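Side-chain contacts in pseudouridine synthase (Pyrococcus abyssi, PDB 2AUS), which probably isomerises specific uridines of RNA to pseudouridine as the archaeal Cbf5 enzyme, a member of the TruB family that carries a PUA domain: residues Val62-Trp65 with Ile66-Leu70; Val221-Tyr224 with His225-Lys228. All coordinates share one frame; numbering follows the deposited sequence.

How the interactions relate
Following the chain from its N terminus, interaction 1 comes first, on helix 59-69, and is complete before interaction 2 begins on helix 217-228. Each joins consecutive turns of a single helix, so neither closes a long loop and the two stand in series without nesting or crossing. Though some 150 residues separate them in sequence, their centres lie about 14 Å apart, and the first helix and the residue just after it touch the second: I69 CD1 meets V221 CG2 at 3.6 Å, and L70 CD2 meets Y224 CD2, also at 3.6 Å. The early helix, which packs on strands 47-53 and 88-93, is thereby tied to a helix from the TruB C-terminal family region.

Interaction 1: Val62-Trp65 with Ile66-Leu70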
ATOM      1  N   VAL A  62      -0.848  11.889  -3.110  1.00 46.45           N
ATOM      2  CA  VAL A  62      -1.816  11.713  -4.193  1.00 44.83           C
ATOM      3  C   VAL A  62      -1.538  12.726  -5.313  1.00 45.41           C
ATOM      4  O   VAL A  62      -1.588  12.394  -6.499  1.00 44.07           O
ATOM      5  CB  VAL A  62      -3.254  11.900  -3.674  1.00 45.75           C
ATOM      6  CG1 VAL A  62      -4.237  11.947  -4.835  1.00 45.59           C
ATOM      7  CG2 VAL A  62      -3.601  10.760  -2.743  1.00 46.33           C
ATOM      8  N   VAL A  63      -1.240  13.965  -4.932  1.00 44.55           N
ATOM      9  CA  VAL A  63      -0.940  14.990  -5.920  1.00 45.07           C
ATOM     10  C   VAL A  63       0.348  14.604  -6.658  1.00 45.82           C
ATOM     11  O   VAL A  63       0.448  14.768  -7.878  1.00 43.60           O
ATOM     12  CB  VAL A  63      -0.769  16.371  -5.257  1.00 43.79           C
ATOM     13  CG1 VAL A  63      -0.333  17.394  -6.286  1.00 42.91           C
ATOM     14  CG2 VAL A  63      -2.086  16.802  -4.631  1.00 46.08           C
ATOM     15  N   ALA A  64       1.327  14.083  -5.918  1.00 44.19           N
ATOM     16  CA  ALA A  64       2.584  13.667  -6.530  1.00 44.99           C
ATOM     17  C   ALA A  64       2.288  12.615  -7.603  1.00 44.23           C
ATOM     18  O   ALA A  64       2.864  12.652  -8.685  1.00 44.91           O
ATOM     19  CB  ALA A  64       3.531  13.090  -5.466  1.00 42.61           C
ATOM     20  N   TRP A  65       1.389  11.681  -7.298  1.00 45.26           N
ATOM     21  CA  TRP A  65       1.018  10.636  -8.255  1.00 45.58           C
ATOM     22  C   TRP A  65       0.372  11.244  -9.491  1.00 44.10           C
ATOM     23  O   TRP A  65       0.634  10.827 -10.619  1.00 44.73           O
ATOM     24  CB  TRP A  65       0.029   9.641  -7.634  1.00 47.69           C
ATOM     25  CG  TRP A  65       0.630   8.703  -6.635  1.00 54.43           C
ATOM     26  CD1 TRP A  65       1.949   8.360  -6.518  1.00 54.10           C
ATOM     27  CD2 TRP A  65      -0.076   7.925  -5.655  1.00 56.71           C
ATOM     28  NE1 TRP A  65       2.106   7.417  -5.531  1.00 57.03           N
ATOM     29  CE2 TRP A  65       0.881   7.130  -4.985  1.00 57.36           C
ATOM     30  CE3 TRP A  65      -1.425   7.820  -5.282  1.00 57.61           C
ATOM     31  CZ2 TRP A  65       0.532   6.240  -3.960  1.00 59.29           C
ATOM     32  CZ3 TRP A  65      -1.773   6.933  -4.262  1.00 58.38           C
ATOM     33  CH2 TRP A  65      -0.795   6.155  -3.614  1.00 58.84           C
ATOM     34  N   ILE A  66      -0.492  12.227  -9.273  1.00 42.27           N
ATOM     35  CA  ILE A  66      -1.176  12.878 -10.376  1.00 40.89           C
ATOM     36  C   ILE A  66      -0.168  13.574 -11.304  1.00 40.33           C
ATOM     37  O   ILE A  66      -0.301  13.514 -12.526  1.00 37.98           O
ATOM     38  CB  ILE A  66      -2.234  13.870  -9.833  1.00 39.07           C
ATOM     39  CG1 ILE A  66      -3.457  13.080  -9.353  1.00 38.77           C
ATOM     40  CG2 ILE A  66      -2.610  14.891 -10.890  1.00 38.44           C
ATOM     41  CD1 ILE A  66      -4.485  13.908  -8.633  1.00 37.62           C
ATOM     42  N   LYS A  67       0.849  14.206 -10.724  1.00 38.88           N
ATOM     43  CA  LYS A  67       1.862  14.883 -11.528  1.00 40.86           C
ATOM     44  C   LYS A  67       2.629  13.870 -12.375  1.00 41.82           C
ATOM     45  O   LYS A  67       2.971  14.145 -13.531  1.00 42.58           O
ATOM     46  CB  LYS A  67       2.838  15.662 -10.636  1.00 40.03           C
ATOM     47  CG  LYS A  67       2.165  16.737  -9.789  1.00 41.78           C
ATOM     48  CD  LYS A  67       3.137  17.826  -9.351  1.00 43.85           C
ATOM     49  CE  LYS A  67       4.221  17.293  -8.434  1.00 48.08           C
ATOM     50  NZ  LYS A  67       5.198  18.360  -8.059  1.00 48.55           N
ATOM     51  N   ARG A  68       2.882  12.692 -11.809  1.00 41.63           N
ATOM     52  CA  ARG A  68       3.600  11.652 -12.526  1.00 42.56           C
ATOM     53  C   ARG A  68       2.746  11.079 -13.644  1.00 40.73           C
ATOM     54  O   ARG A  68       3.212  10.928 -14.764  1.00 39.78           O
ATOM     55  CB  ARG A  68       4.026  10.528 -11.574  1.00 46.46           C
ATOM     56  CG  ARG A  68       4.906  11.010 -10.439  1.00 52.76           C
ATOM     57  CD  ARG A  68       5.657   9.876  -9.761  1.00 57.76           C
ATOM     58  NE  ARG A  68       6.465  10.394  -8.656  1.00 64.13           N
ATOM     59  CZ  ARG A  68       6.021  10.556  -7.411  1.00 66.85           C
ATOM     60  NH1 ARG A  68       4.773  10.229  -7.097  1.00 67.99           N
ATOM     61  NH2 ARG A  68       6.817  11.066  -6.481  1.00 66.96           N
ATOM     62  N   ILE A  69       1.492  10.773 -13.337  1.00 40.28           N
ATOM     63  CA  ILE A  69       0.580  10.210 -14.323  1.00 41.09           C
ATOM     64  C   ILE A  69       0.356  11.136 -15.511  1.00 40.76           C
ATOM     65  O   ILE A  69       0.428  10.710 -16.664  1.00 40.82           O
ATOM     66  CB  ILE A  69      -0.796   9.906 -13.699  1.00 42.17           C
ATOM     67  CG1 ILE A  69      -0.635   8.910 -12.552  1.00 42.93           C
ATOM     68  CG2 ILE A  69      -1.747   9.373 -14.778  1.00 41.76           C
ATOM     69  CD1 ILE A  69      -1.897   8.723 -11.723  1.00 45.19           C
ATOM     70  N   LEU A  70       0.082  12.405 -15.233  1.00 39.89           N
ATOM     71  CA  LEU A  70      -0.177  13.352 -16.302  1.00 41.16           C
ATOM     72  C   LEU A  70       1.074  14.077 -16.784  1.00 41.47           C
ATOM     73  O   LEU A  70       0.980  15.023 -17.554  1.00 42.14           O
ATOM     74  CB  LEU A  70      -1.245  14.356 -15.857  1.00 40.13           C
ATOM     75  CG  LEU A  70      -2.559  13.751 -15.338  1.00 41.25           C
ATOM     76  CD1 LEU A  70      -3.521  14.872 -14.937  1.00 39.09           C
ATOM     77  CD2 LEU A  70      -3.188  12.866 -16.411  1.00 38.44           C
TER
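W65 and R68 meet because both side chains leave the helix beside their own backbone N: W65 CG stands anti to the carbonyl carbon at chi1 -73°, and R68 does the same before running out extended from CG to NE. The arginine is carried back along the helix, and its NH1 arrives at the edge of the indole, near the ring plane, 3.4 Å from W65 CD1. Ring and guanidinium planes are 62° apart, so the two flat groups do not stack. A64 CB also touches this group, 3.5 Å from R68 NH1; a methyl suits this place because it lets the long arginine lie down on the helix surface. Nearer the backbone, R68 CG rests 3.2 Å from A64 O.

Beneath these side chains four i to i+4 hydrogen bonds hold the turns together. I69 N to W65 O is the straightest at 167°, and K67 N to V63 O measures 2.9 Å. On the apolar side, V62 CG1 and I66 CD1 are 4.3 Å apart and lie along a buried face, which beta-branched residues suit because they have no polar group to satisfy. K67 CG, by contrast, lies against V63 O; the chain is bent at chi3 and its end leads away from V62-W65.

The helix is amphipathic: its apolar faces are covered by strands and by helix 217-228, while R68 is exposed. V62 and I66 pack on strands 47-53 and 88-93, V63 touches strand 75-77, and W65, I66 and I69 lean on helix 217-228. W65 and I69 also meet aromatic side chains of another protein's chain, the W65 ring meeting an aromatic ring there.

Interaction 2: Val221-Tyr224 with His225-Lys228; sequences VDYY and HFWK
Y224, W227 and the inner part of K228 form the close-packed end of this helix turn. The methylene K228 CG sits over one face of the Y224 ring, 3.9 Å from its centroid and 23° off the normal, a CH-pi contact, and K228 CE lies 3.5 Å above a face of the W227 ring. W227 meets Y224 obliquely, its CZ3 3.6 Å from Y224 CE2 with the planes at 79°. Y224 CG is anti to the backbone N (chi1 -167°), which swings the ring forward along the helix to both partners. Without the ring, as with an alanine here, K228 CG would lose its face and W227 would probably be left without the neighbour at its edge.

Elsewhere F226 lays one face over D222 O, 3.2 Å from the ring plane. H225 lies beside V221, its CD2 edge 3.0 Å from V221 O, and its ND1 is hydrogen-bonded to E229. The looser, solvent side is the ammonium end of K228, whose NZ makes a long, weak ion pair with E41.

Ring and methylene surfaces, together with backbone carbonyls, thus do the packing, while charge is spent outward: buried D222 pairs with basic side chains of another protein's chain.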
ATOM      1  N   VAL A 221      -4.971   7.350 -15.268  1.00 39.33           N
ATOM      2  CA  VAL A 221      -3.924   6.588 -15.935  1.00 40.47           C
ATOM      3  C   VAL A 221      -4.447   6.075 -17.271  1.00 40.41           C
ATOM      4  O   VAL A 221      -3.802   6.244 -18.301  1.00 41.78           O
ATOM      5  CB  VAL A 221      -3.468   5.387 -15.084  1.00 40.86           C
ATOM      6  CG1 VAL A 221      -2.559   4.474 -15.912  1.00 43.10           C
ATOM      7  CG2 VAL A 221      -2.734   5.885 -13.836  1.00 41.57           C
ATOM      8  N   ASP A 222      -5.633   5.480 -17.258  1.00 40.31           N
ATOM      9  CA  ASP A 222      -6.200   4.935 -18.484  1.00 41.04           C
ATOM     10  C   ASP A 222      -6.576   5.978 -19.528  1.00 41.29           C
ATOM     11  O   ASP A 222      -6.343   5.777 -20.722  1.00 43.93           O
ATOM     12  CB  ASP A 222      -7.414   4.067 -18.156  1.00 40.60           C
ATOM     13  CG  ASP A 222      -7.065   2.915 -17.233  1.00 43.62           C
ATOM     14  OD1 ASP A 222      -5.856   2.640 -17.053  1.00 43.82           O
ATOM     15  OD2 ASP A 222      -7.995   2.279 -16.692  1.00 44.37           O
ATOM     16  N   TYR A 223      -7.158   7.089 -19.094  1.00 40.49           N
ATOM     17  CA  TYR A 223      -7.552   8.139 -20.027  1.00 41.32           C
ATOM     18  C   TYR A 223      -6.331   8.813 -20.648  1.00 41.35           C
ATOM     19  O   TYR A 223      -6.349   9.215 -21.814  1.00 39.30           O
ATOM     20  CB  TYR A 223      -8.404   9.178 -19.306  1.00 40.90           C
ATOM     21  CG  TYR A 223      -9.700   8.638 -18.754  1.00 42.80           C
ATOM     22  CD1 TYR A 223     -10.402   9.345 -17.783  1.00 43.66           C
ATOM     23  CD2 TYR A 223     -10.253   7.443 -19.232  1.00 43.58           C
ATOM     24  CE1 TYR A 223     -11.621   8.887 -17.298  1.00 44.36           C
ATOM     25  CE2 TYR A 223     -11.477   6.976 -18.756  1.00 44.52           C
ATOM     26  CZ  TYR A 223     -12.155   7.708 -17.786  1.00 45.81           C
ATOM     27  OH  TYR A 223     -13.360   7.261 -17.291  1.00 47.63           O
ATOM     28  N   TYR A 224      -5.267   8.932 -19.867  1.00 42.20           N
ATOM     29  CA  TYR A 224      -4.051   9.547 -20.364  1.00 43.88           C
ATOM     30  C   TYR A 224      -3.461   8.631 -21.427  1.00 44.80           C
ATOM     31  O   TYR A 224      -2.896   9.099 -22.416  1.00 43.10           O
ATOM     32  CB  TYR A 224      -3.063   9.758 -19.222  1.00 44.98           C
ATOM     33  CG  TYR A 224      -1.910  10.655 -19.590  1.00 45.36           C
ATOM     34  CD1 TYR A 224      -0.638  10.129 -19.809  1.00 46.35           C
ATOM     35  CD2 TYR A 224      -2.091  12.030 -19.719  1.00 43.83           C
ATOM     36  CE1 TYR A 224       0.430  10.949 -20.147  1.00 45.56           C
ATOM     37  CE2 TYR A 224      -1.029  12.862 -20.056  1.00 46.52           C
ATOM     38  CZ  TYR A 224       0.229  12.314 -20.270  1.00 46.98           C
ATOM     39  OH  TYR A 224       1.283  13.130 -20.605  1.00 49.44           O
ATOM     40  N   HIS A 225      -3.614   7.323 -21.217  1.00 44.86           N
ATOM     41  CA  HIS A 225      -3.139   6.319 -22.167  1.00 45.13           C
ATOM     42  C   HIS A 225      -3.942   6.415 -23.461  1.00 44.52           C
ATOM     43  O   HIS A 225      -3.376   6.403 -24.550  1.00 44.80           O
ATOM     44  CB  HIS A 225      -3.285   4.909 -21.581  1.00 46.26           C
ATOM     45  CG  HIS A 225      -2.066   4.421 -20.863  1.00 49.71           C
ATOM     46  ND1 HIS A 225      -1.087   3.673 -21.482  1.00 53.13           N
ATOM     47  CD2 HIS A 225      -1.653   4.591 -19.585  1.00 51.79           C
ATOM     48  CE1 HIS A 225      -0.125   3.400 -20.617  1.00 52.68           C
ATOM     49  NE2 HIS A 225      -0.444   3.946 -19.457  1.00 53.68           N
ATOM     50  N   PHE A 226      -5.261   6.518 -23.341  1.00 43.42           N
ATOM     51  CA  PHE A 226      -6.120   6.617 -24.519  1.00 45.39           C
ATOM     52  C   PHE A 226      -5.758   7.855 -25.335  1.00 46.40           C
ATOM     53  O   PHE A 226      -5.882   7.866 -26.559  1.00 47.27           O
ATOM     54  CB  PHE A 226      -7.592   6.689 -24.100  1.00 44.76           C
ATOM     55  CG  PHE A 226      -8.089   5.458 -23.385  1.00 44.56           C
ATOM     56  CD1 PHE A 226      -9.278   5.496 -22.666  1.00 44.44           C
ATOM     57  CD2 PHE A 226      -7.378   4.261 -23.439  1.00 46.38           C
ATOM     58  CE1 PHE A 226      -9.753   4.360 -22.011  1.00 45.53           C
ATOM     59  CE2 PHE A 226      -7.844   3.118 -22.787  1.00 46.82           C
ATOM     60  CZ  PHE A 226      -9.032   3.168 -22.073  1.00 45.29           C
ATOM     61  N   TRP A 227      -5.317   8.900 -24.647  1.00 45.56           N
ATOM     62  CA  TRP A 227      -4.933  10.133 -25.312  1.00 45.69           C
ATOM     63  C   TRP A 227      -3.556  10.015 -25.955  1.00 45.96           C
ATOM     64  O   TRP A 227      -3.418  10.161 -27.160  1.00 45.59           O
ATOM     65  CB  TRP A 227      -4.946  11.298 -24.311  1.00 45.32           C
ATOM     66  CG  TRP A 227      -4.501  12.601 -24.888  1.00 45.06           C
ATOM     67  CD1 TRP A 227      -4.775  13.078 -26.137  1.00 44.09           C
ATOM     68  CD2 TRP A 227      -3.731  13.616 -24.230  1.00 44.73           C
ATOM     69  NE1 TRP A 227      -4.225  14.323 -26.299  1.00 45.24           N
ATOM     70  CE2 TRP A 227      -3.578  14.680 -25.147  1.00 45.12           C
ATOM     71  CE3 TRP A 227      -3.161  13.732 -22.955  1.00 43.70           C
ATOM     72  CZ2 TRP A 227      -2.871  15.847 -24.830  1.00 44.31           C
ATOM     73  CZ3 TRP A 227      -2.458  14.895 -22.638  1.00 43.03           C
ATOM     74  CH2 TRP A 227      -2.321  15.937 -23.576  1.00 43.83           C
ATOM     75  N   LYS A 228      -2.543   9.727 -25.147  1.00 47.53           N
ATOM     76  CA  LYS A 228      -1.175   9.622 -25.630  1.00 49.39           C
ATOM     77  C   LYS A 228      -0.830   8.435 -26.527  1.00 52.40           C
ATOM     78  O   LYS A 228       0.038   8.551 -27.390  1.00 52.06           O
ATOM     79  CB  LYS A 228      -0.213   9.661 -24.443  1.00 47.70           C
ATOM     80  CG  LYS A 228      -0.130  11.024 -23.783  1.00 48.03           C
ATOM     81  CD  LYS A 228       0.298  12.085 -24.796  1.00 47.22           C
ATOM     82  CE  LYS A 228       0.370  13.465 -24.161  1.00 44.95           C
ATOM     83  NZ  LYS A 228       0.680  14.510 -25.177  1.00 44.64           N
TER